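Local coordinates for dihydrodipicolinate synthase family protein (Sinorhizobium meliloti, PDB 4DNH), which is of unknown function but adopts a TIM-barrel fold and probably belongs with the enzymes resembling dihydrodipicolinate synthase, at residues I187-G192 with K230-S235; K225-K230 with G249-T254. All blocks are in the same frame, centred on the assembly; numbering follows the deposited sequence.

Contact 1: residues I187-G192 with K230-S235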
loop_
_atom_site.group_PDB
_atom_site.type_symbol
_atom_site.label_atom_id
_atom_site.label_comp_id
_atom_site.label_asym_id
_atom_site.label_seq_id
_atom_site.Cartn_x
_atom_site.Cartn_y
_atom_site.Cartn_z
ATOM N N ILE A 187 3.336 13.504 3.729
ATOM C CA ILE A 187 2.126 12.991 3.127
ATOM C C ILE A 187 1.266 12.431 4.255
ATOM O O ILE A 187 1.654 11.469 4.918
ATOM C CB ILE A 187 2.406 11.863 2.117
ATOM C CG1 ILE A 187 3.179 12.392 0.917
ATOM C CG2 ILE A 187 1.099 11.214 1.671
ATOM C CD1 ILE A 187 3.755 11.296 0.047
ATOM N N ILE A 188 0.110 13.045 4.475
ATOM C CA ILE A 188 -0.787 12.647 5.544
ATOM C C ILE A 188 -1.609 11.452 5.105
ATOM O O ILE A 188 -2.144 11.402 3.995
ATOM C CB ILE A 188 -1.716 13.801 5.970
ATOM C CG1 ILE A 188 -0.908 14.880 6.696
ATOM C CG2 ILE A 188 -2.853 13.287 6.848
ATOM C CD1 ILE A 188 -1.729 16.046 7.200
ATOM N N HIS A 189 -1.716 10.479 5.992
ATOM C CA HIS A 189 -2.449 9.285 5.672
ATOM C C HIS A 189 -3.715 9.144 6.487
ATOM O O HIS A 189 -3.686 9.059 7.717
ATOM C CB HIS A 189 -1.540 8.089 5.813
ATOM C CG HIS A 189 -2.154 6.803 5.347
ATOM N ND1 HIS A 189 -1.691 5.607 5.735
ATOM C CD2 HIS A 189 -3.240 6.558 4.506
ATOM C CE1 HIS A 189 -2.435 4.641 5.172
ATOM N NE2 HIS A 189 -3.380 5.226 4.418
ATOM N N TRP A 190 -4.841 9.160 5.776
ATOM C CA TRP A 190 -6.144 8.838 6.331
ATOM C C TRP A 190 -6.489 7.412 5.972
ATOM O O TRP A 190 -6.945 7.125 4.866
ATOM C CB TRP A 190 -7.182 9.802 5.794
ATOM C CG TRP A 190 -8.516 9.674 6.471
ATOM C CD1 TRP A 190 -8.894 8.747 7.440
ATOM C CD2 TRP A 190 -9.721 10.468 6.213
ATOM N NE1 TRP A 190 -10.200 8.922 7.797
ATOM C CE2 TRP A 190 -10.755 9.939 7.098
ATOM C CE3 TRP A 190 -10.028 11.531 5.377
ATOM C CZ2 TRP A 190 -12.042 10.471 7.128
ATOM C CZ3 TRP A 190 -11.323 12.062 5.414
ATOM C CH2 TRP A 190 -12.305 11.541 6.267
ATOM N N LEU A 191 -6.241 6.505 6.918
ATOM C CA LEU A 191 -6.462 5.072 6.763
ATOM C C LEU A 191 -7.846 4.700 7.311
ATOM O O LEU A 191 -8.114 4.926 8.489
ATOM C CB LEU A 191 -5.371 4.328 7.546
ATOM C CG LEU A 191 -5.152 2.805 7.504
ATOM C CD1 LEU A 191 -4.935 2.298 6.085
ATOM C CD2 LEU A 191 -3.963 2.435 8.380
ATOM N N GLY A 192 -8.714 4.138 6.471
ATOM C CA GLY A 192 -10.078 3.757 6.894
ATOM C C GLY A 192 -10.176 2.527 7.799
ATOM O O GLY A 192 -9.230 1.739 7.897
ATOM N N LYS A 230 -3.040 10.912 1.490
ATOM C CA LYS A 230 -3.468 9.612 0.978
ATOM C C LYS A 230 -4.747 9.209 1.682
ATOM O O LYS A 230 -4.780 9.079 2.909
ATOM C CB LYS A 230 -2.411 8.532 1.203
ATOM C CG LYS A 230 -2.897 7.125 0.887
ATOM C CD LYS A 230 -1.899 6.046 1.294
ATOM C CE LYS A 230 -2.515 4.662 1.116
ATOM N NZ LYS A 230 -1.604 3.516 1.398
ATOM N N ILE A 231 -5.795 8.998 0.901
ATOM C CA ILE A 231 -7.054 8.577 1.470
ATOM C C ILE A 231 -7.303 7.106 1.128
ATOM O O ILE A 231 -7.183 6.690 -0.045
ATOM C CB ILE A 231 -8.204 9.539 1.070
ATOM C CG1 ILE A 231 -9.401 9.345 1.998
ATOM C CG2 ILE A 231 -8.575 9.411 -0.408
ATOM C CD1 ILE A 231 -10.453 10.431 1.903
ATOM N N SER A 232 -7.604 6.331 2.176
ATOM C CA SER A 232 -7.836 4.894 2.095
ATOM C C SER A 232 -9.177 4.551 2.728
ATOM O O SER A 232 -9.241 3.827 3.722
ATOM C CB SER A 232 -6.730 4.150 2.827
ATOM O OG SER A 232 -5.537 4.143 2.073
ATOM N N LEU A 233 -10.239 5.104 2.154
ATOM C CA LEU A 233 -11.599 4.908 2.632
ATOM C C LEU A 233 -12.400 4.060 1.659
ATOM O O LEU A 233 -13.533 3.683 1.944
ATOM C CB LEU A 233 -12.296 6.255 2.762
ATOM C CG LEU A 233 -11.761 7.289 3.738
ATOM C CD1 LEU A 233 -12.809 8.380 3.870
ATOM C CD2 LEU A 233 -11.478 6.661 5.093
ATOM N N LEU A 234 -11.814 3.795 0.496
ATOM C CA LEU A 234 -12.475 3.088 -0.609
ATOM C C LEU A 234 -13.878 3.627 -0.944
ATOM O O LEU A 234 -14.788 2.872 -1.292
ATOM C CB LEU A 234 -12.497 1.578 -0.358
ATOM C CG LEU A 234 -11.192 0.839 -0.067
ATOM C CD1 LEU A 234 -11.460 -0.652 -0.133
ATOM C CD2 LEU A 234 -10.069 1.215 -1.031
ATOM N N SER A 235 -14.030 4.942 -0.814
ATOM C CA SER A 235 -15.256 5.645 -1.156
ATOM C C SER A 235 -14.848 6.652 -2.219
ATOM O O SER A 235 -14.373 7.743 -1.909
ATOM C CB SER A 235 -15.824 6.356 0.078
ATOM O OG SER A 235 -17.246 6.464 0.034
#
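I187 brushes K230 through its CG2 methyl, 4.2 Å from K230 N. One residue on, I188 O takes the N-H of that lysine in a short backbone bond of 2.7 Å, the first of four that zip the parallel strands together. The next side chain, H189, has CG anti to the backbone N (chi1 -173°), and its ring lies alongside the extended chain of K230. K230 CD makes a CH-pi contact over the face, 3.8 Å from the ring centroid, while S232 OG lies at the ring edge, 3.4 Å from H189 NE2. These are neighbouring strands of a TIM barrel, the fifth and sixth, and H189, K230 and S232 share the face on which K230 NZ and S232 OG hydrogen-bond to a glycerol, probably from the crystallisation liquor, that may mark a pocket. In dihydrodipicolinate synthase the Schiff-base lysine sits on strand six; whether K230 plays such a part here is not established. W190 is held by both backbone ends, its N giving to K230 O and its O receiving from S232 N. Its indole turns to the other face, beside W203 and helix 208-221. L233 CD2 sits over the five-membered ring, 3.9 Å from its centroid, and I231 CD1 meets W190 CE3 obliquely at 3.7 Å. An alanine in place of W190 would probably open a gap between I231, L233 and the helix and let those methyls shift. L191 follows, its CD1 near S232 CB. Finally G192 N reaches S232 O at 2.8 Å from above the carbonyl plane, with G192 CA against L233 CD2.

Contact 2: residues K225-K230 with G249-T254; sequences KVDGIK and GVRMYT
D227 OD2 is gripped from two directions: Y253 OH donates a 2.8 Å hydrogen bond to it, and R152 NH1 joins it in a salt bridge. The tyrosine hydroxyl uses the syn lone pair of OD2. The two side chains cross at about a right angle, with carboxylate and ring planes 35° apart. Although CB of D227 points away from 249-254, the carboxylate swings back to the ring edge, its CG anti to the backbone N (chi1 177°). The second carboxylate oxygen, D227 OD1, stays 4.6 Å from R251 NE, too far for a salt bridge; R251 instead sends NH1 to D273. Next comes G228, whose bare CA lies 4.0 Å from Y253 CE2 at the ring edge, where a side-chain carbon would clash. The backbone pairing is that of parallel strands: R251 N gives to D227 O, I229 N to R251 O, and Y253 N to I229 O. Beyond it, K230 CA makes a CH...O contact of 3.2 Å with Y253 O. At the start of the pairing V226 CG1 and V250 CG1 meet at 4.0 Å, and V250 CG2 packs on V226 O. On the face away from Y253, the bent chain of selenomethionine M252 brings SE to 3.8 Å from I229 O. This is strand six beside strand seven of the barrel: helix 236-243, the link of their beta-alpha-beta unit, covers I229 and M252, while Y253 reaches I187 of strand 186-191 on one flank and L275 of strand 273-276 on another.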
loop_
_atom_site.group_PDB
_atom_site.type_symbol
_atom_site.label_atom_id
_atom_site.label_comp_id
_atom_site.label_asym_id
_atom_site.label_seq_id
_atom_site.Cartn_x
_atom_site.Cartn_y
_atom_site.Cartn_z
ATOM N N LYS A 225 3.879 22.557 4.835
ATOM C CA LYS A 225 4.404 21.351 5.459
ATOM C C LYS A 225 3.739 20.054 4.997
ATOM O O LYS A 225 4.040 18.988 5.527
ATOM C CB LYS A 225 4.334 21.461 6.985
ATOM C CG LYS A 225 5.691 21.422 7.664
ATOM C CD LYS A 225 6.390 22.771 7.685
ATOM C CE LYS A 225 7.728 22.673 8.409
ATOM N NZ LYS A 225 7.577 22.115 9.783
ATOM N N VAL A 226 2.842 20.143 4.014
ATOM C CA VAL A 226 2.088 18.972 3.545
ATOM C C VAL A 226 2.210 18.795 2.031
ATOM O O VAL A 226 1.608 19.542 1.260
ATOM C CB VAL A 226 0.599 19.040 3.986
ATOM C CG1 VAL A 226 -0.227 17.927 3.351
ATOM C CG2 VAL A 226 0.484 18.962 5.505
ATOM N N ASP A 227 2.997 17.808 1.615
ATOM C CA ASP A 227 3.137 17.463 0.200
ATOM C C ASP A 227 1.836 16.874 -0.337
ATOM O O ASP A 227 1.417 17.204 -1.448
ATOM C CB ASP A 227 4.304 16.490 -0.006
ATOM C CG ASP A 227 4.454 16.027 -1.461
ATOM O OD1 ASP A 227 4.971 16.803 -2.301
ATOM O OD2 ASP A 227 4.080 14.869 -1.759
ATOM N N GLY A 228 1.183 16.024 0.459
ATOM C CA GLY A 228 -0.094 15.440 0.046
ATOM C C GLY A 228 -0.910 14.705 1.096
ATOM O O GLY A 228 -0.514 14.616 2.259
ATOM N N ILE A 229 -2.068 14.196 0.683
ATOM C CA ILE A 229 -2.889 13.334 1.542
ATOM C C ILE A 229 -3.209 12.044 0.799
ATOM O O ILE A 229 -3.552 12.078 -0.392
ATOM C CB ILE A 229 -4.176 14.037 2.080
ATOM C CG1 ILE A 229 -5.200 13.020 2.559
ATOM C CG2 ILE A 229 -4.835 14.920 1.030
ATOM C CD1 ILE A 229 -6.125 13.542 3.631
ATOM N N LYS A 230 -3.040 10.912 1.490
ATOM C CA LYS A 230 -3.468 9.612 0.978
ATOM C C LYS A 230 -4.747 9.209 1.682
ATOM O O LYS A 230 -4.780 9.079 2.909
ATOM C CB LYS A 230 -2.411 8.532 1.203
ATOM C CG LYS A 230 -2.897 7.125 0.887
ATOM C CD LYS A 230 -1.899 6.046 1.294
ATOM C CE LYS A 230 -2.515 4.662 1.116
ATOM N NZ LYS A 230 -1.604 3.516 1.398
ATOM N N GLY A 249 -0.856 23.226 -4.300
ATOM C CA GLY A 249 0.381 22.465 -4.049
ATOM C C GLY A 249 0.313 21.350 -3.010
ATOM O O GLY A 249 1.343 20.853 -2.535
ATOM N N VAL A 250 -0.903 20.961 -2.646
ATOM C CA VAL A 250 -1.119 19.817 -1.771
ATOM C C VAL A 250 -1.694 18.709 -2.658
ATOM O O VAL A 250 -2.831 18.813 -3.116
ATOM C CB VAL A 250 -2.056 20.176 -0.584
ATOM C CG1 VAL A 250 -2.430 18.939 0.213
ATOM C CG2 VAL A 250 -1.405 21.205 0.334
ATOM N N ARG A 251 -0.900 17.671 -2.934
ATOM C CA ARG A 251 -1.342 16.590 -3.830
ATOM C C ARG A 251 -2.368 15.618 -3.210
ATOM O O ARG A 251 -2.401 15.420 -1.992
ATOM C CB ARG A 251 -0.151 15.788 -4.322
ATOM C CG ARG A 251 0.867 16.538 -5.153
ATOM C CD ARG A 251 2.010 15.582 -5.470
ATOM N NE ARG A 251 3.008 16.132 -6.391
ATOM C CZ ARG A 251 2.832 16.313 -7.702
ATOM N NH1 ARG A 251 1.673 16.012 -8.302
ATOM N NH2 ARG A 251 3.833 16.815 -8.416
HETATM N N MSE A 252 -3.202 15.016 -4.060
HETATM C CA MSE A 252 -4.116 13.940 -3.644
HETATM C C MSE A 252 -3.515 12.633 -4.082
HETATM O O MSE A 252 -3.416 12.345 -5.285
HETATM C CB MSE A 252 -5.501 14.131 -4.264
HETATM C CG MSE A 252 -6.480 12.967 -4.065
HETATM SE SE MSE A 252 -6.877 12.562 -2.167
HETATM C CE MSE A 252 -8.221 13.957 -1.805
ATOM N N TYR A 253 -3.072 11.833 -3.119
ATOM C CA TYR A 253 -2.570 10.508 -3.450
ATOM C C TYR A 253 -3.706 9.518 -3.249
ATOM O O TYR A 253 -4.221 9.378 -2.131
ATOM C CB TYR A 253 -1.364 10.133 -2.587
ATOM C CG TYR A 253 -0.080 10.905 -2.901
ATOM C CD1 TYR A 253 0.725 10.548 -3.987
ATOM C CD2 TYR A 253 0.340 11.969 -2.090
ATOM C CE1 TYR A 253 1.891 11.235 -4.266
ATOM C CE2 TYR A 253 1.507 12.659 -2.363
ATOM C CZ TYR A 253 2.280 12.290 -3.453
ATOM O OH TYR A 253 3.438 12.975 -3.743
ATOM N N THR A 254 -4.109 8.837 -4.320
ATOM C CA THR A 254 -5.167 7.847 -4.188
ATOM C C THR A 254 -4.709 6.593 -3.419
ATOM O O THR A 254 -3.595 6.116 -3.587
ATOM C CB THR A 254 -5.891 7.519 -5.518
ATOM O OG1 THR A 254 -7.133 6.881 -5.203
ATOM C CG2 THR A 254 -5.082 6.606 -6.432
#

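Overall arrangement
From the N terminus the chain builds four barrel strands before it reaches 187-192 on strand 186-191. It then leaves through helix 208-221 and returns as strand 226-232, where contact 1 closes a loop with 37 residues between its segments. Contact 2 begins on the same strand, just before contact 1 finishes, and closes a shorter loop of 18 residues through helix 236-243 to strand 251-254. The two contacts therefore cross rather than nest, sharing K230 and centred about 11 Å apart. Together they join strands five, six and seven of the parallel barrel, with strand 226-232 in the middle, and I188 N lies 2.8 Å from G228 O, a probable hydrogen bond between them.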